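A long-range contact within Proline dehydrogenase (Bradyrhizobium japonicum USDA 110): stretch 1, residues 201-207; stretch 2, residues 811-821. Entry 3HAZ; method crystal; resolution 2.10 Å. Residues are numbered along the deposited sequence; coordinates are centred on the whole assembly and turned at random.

Stretch 1, residues 201-207: ARTAADA
Stretch 2 811-821: IEMVAGAAREL

The start of a helix in stretch 1 (loop 201-203, helix from Ala-204) packs against the helix that runs through stretch 2 from Ile-811 (phi/psi near -65/-40) and the turn at Glu-820 that follows it, burying 301 Å² in all without a direct hydrogen bond between them. Thr-203 (phi/psi -132/163, chi1 p) is the N-cap: its OG1 accepts from Asp-206 N at 2.8 Å, while Asp-206 OD2 (chi1 m) accepts from Arg-202 N at 3.2 Å, fixing the turn that meets stretch 2. Along stretch 2, Met-813 (t, t, m) comes first as a substantial contact, its CG 3.8 Å from Arg-202 CB, van der Waals contact between aliphatic carbons, and its O 3.7 Å from Thr-203 CG2. Arg-202 (phi/psi -97/-21, chi1 -92°, chi2 p, chi3 t) leads its end away. Gly-816 sets the register, its CA 4.5 Å from Thr-203 CA and 3.6 Å from Thr-203 CG2; a CB here would lie 2.4 Å from that methyl, so the missing side chain allows the close approach. One residue on, Ala-817 CA lies 3.2 Å from Arg-202 O, a bent CA-H...O contact (134° at H). Past Arg-819, the CA-to-CB bond of Glu-820 (phi/psi -85/-4; chi1 m, chi2 m) points toward stretch 1, and its OE2 lies 3.5 Å from Ala-204 CB. A water completes the join: it accepts from Ala-204 N at 3.0 Å and donates to Gly-816 O and Glu-820 OE2, each at 2.8 Å, thereby satisfying a free amide of the helix's first turn.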

# COMPACT_ATOMS: atom_id res chain seq x y z
N ALA A 201 45.61 -23.53 19.03
CA ALA A 201 46.91 -23.06 19.50
C ALA A 201 47.31 -21.82 18.68
O ALA A 201 47.24 -21.83 17.46
CB ALA A 201 47.96 -24.14 19.36
N ARG A 202 47.71 -20.77 19.37
CA ARG A 202 48.25 -19.58 18.72
C ARG A 202 49.77 -19.60 18.69
O ARG A 202 50.40 -18.91 17.88
CB ARG A 202 47.77 -18.32 19.43
CG ARG A 202 46.49 -17.72 18.88
CD ARG A 202 45.34 -18.71 18.90
NE ARG A 202 44.11 -18.12 18.38
CZ ARG A 202 42.90 -18.61 18.58
NH1 ARG A 202 41.85 -17.99 18.06
NH2 ARG A 202 42.73 -19.72 19.30
N THR A 203 50.37 -20.38 19.58
CA THR A 203 51.83 -20.40 19.71
C THR A 203 52.32 -21.83 19.73
O THR A 203 51.53 -22.76 19.94
CB THR A 203 52.30 -19.69 21.00
OG1 THR A 203 52.09 -20.55 22.13
CG2 THR A 203 51.53 -18.38 21.20
N ALA A 204 53.61 -22.02 19.50
CA ALA A 204 54.23 -23.33 19.60
C ALA A 204 54.09 -23.87 21.02
O ALA A 204 53.79 -25.05 21.22
CB ALA A 204 55.72 -23.26 19.19
N ALA A 205 54.28 -23.01 22.00
CA ALA A 205 54.11 -23.42 23.38
C ALA A 205 52.66 -23.85 23.68
O ALA A 205 52.45 -24.80 24.43
CB ALA A 205 54.58 -22.33 24.35
N ASP A 206 51.67 -23.19 23.07
CA ASP A 206 50.27 -23.61 23.26
C ASP A 206 50.08 -25.05 22.78
O ASP A 206 49.47 -25.86 23.46
CB ASP A 206 49.29 -22.75 22.45
CG ASP A 206 48.99 -21.42 23.11
OD1 ASP A 206 49.05 -21.32 24.35
OD2 ASP A 206 48.66 -20.47 22.36
N ALA A 207 50.59 -25.33 21.58
CA ALA A 207 50.46 -26.65 20.98
C ALA A 207 51.07 -27.76 21.85
O ALA A 207 50.54 -28.87 21.90
CB ALA A 207 51.06 -26.68 19.58
N ILE A 811 50.75 -10.27 25.40
CA ILE A 811 52.00 -9.96 24.71
C ILE A 811 52.72 -11.25 24.30
O ILE A 811 53.19 -11.37 23.17
CB ILE A 811 52.92 -9.10 25.60
CG1 ILE A 811 52.37 -7.67 25.68
CG2 ILE A 811 54.35 -9.11 25.06
CD1 ILE A 811 53.05 -6.81 26.74
N GLU A 812 52.79 -12.19 25.22
CA GLU A 812 53.39 -13.50 24.96
C GLU A 812 52.67 -14.25 23.83
O GLU A 812 53.30 -14.96 23.04
CB GLU A 812 53.39 -14.32 26.26
CG GLU A 812 53.41 -15.82 26.07
CD GLU A 812 53.13 -16.58 27.36
OE1 GLU A 812 51.95 -16.62 27.81
OE2 GLU A 812 54.08 -17.15 27.93
N MET A 813 51.36 -14.12 23.75
CA MET A 813 50.60 -14.83 22.72
C MET A 813 50.79 -14.19 21.34
O MET A 813 50.94 -14.88 20.33
CB MET A 813 49.12 -14.94 23.09
CG MET A 813 48.42 -16.13 22.47
SD MET A 813 46.64 -16.19 22.72
CE MET A 813 46.53 -16.41 24.49
N VAL A 814 50.81 -12.86 21.29
CA VAL A 814 51.10 -12.16 20.04
C VAL A 814 52.50 -12.52 19.53
O VAL A 814 52.69 -12.82 18.35
CB VAL A 814 50.95 -10.64 20.20
CG1 VAL A 814 51.51 -9.89 18.98
CG2 VAL A 814 49.46 -10.27 20.43
N ALA A 815 53.48 -12.53 20.43
CA ALA A 815 54.85 -12.86 20.05
C ALA A 815 54.98 -14.29 19.53
O ALA A 815 55.63 -14.54 18.52
CB ALA A 815 55.82 -12.62 21.23
N GLY A 816 54.35 -15.23 20.23
CA GLY A 816 54.37 -16.63 19.84
C GLY A 816 53.66 -16.83 18.51
O GLY A 816 54.09 -17.63 17.68
N ALA A 817 52.57 -16.12 18.32
CA ALA A 817 51.84 -16.17 17.06
C ALA A 817 52.68 -15.58 15.92
O ALA A 817 52.72 -16.12 14.81
CB ALA A 817 50.50 -15.45 17.18
N ALA A 818 53.35 -14.47 16.19
CA ALA A 818 54.16 -13.81 15.18
C ALA A 818 55.31 -14.71 14.73
O ALA A 818 55.70 -14.71 13.56
CB ALA A 818 54.69 -12.47 15.68
N ARG A 819 55.84 -15.49 15.66
CA ARG A 819 56.93 -16.41 15.35
C ARG A 819 56.49 -17.47 14.34
O ARG A 819 57.33 -18.03 13.63
CB ARG A 819 57.48 -17.07 16.62
CG ARG A 819 58.80 -17.80 16.40
CD ARG A 819 59.22 -18.60 17.63
NE ARG A 819 59.26 -17.80 18.85
N GLU A 820 55.19 -17.75 14.27
CA GLU A 820 54.69 -18.79 13.38
C GLU A 820 54.43 -18.32 11.96
O GLU A 820 54.07 -19.12 11.09
CB GLU A 820 53.41 -19.42 13.95
CG GLU A 820 53.61 -20.21 15.23
CD GLU A 820 54.67 -21.31 15.11
OE1 GLU A 820 54.80 -21.90 14.02
OE2 GLU A 820 55.35 -21.58 16.12
N LEU A 821 54.60 -17.02 11.71
CA LEU A 821 54.39 -16.49 10.36
C LEU A 821 55.55 -16.84 9.43
O LEU A 821 56.71 -16.58 9.75
CB LEU A 821 54.20 -14.97 10.40
CG LEU A 821 53.08 -14.45 11.30
CD1 LEU A 821 53.03 -12.93 11.23
CD2 LEU A 821 51.74 -15.04 10.89
O HOH W 1 55.49 -19.96 18.39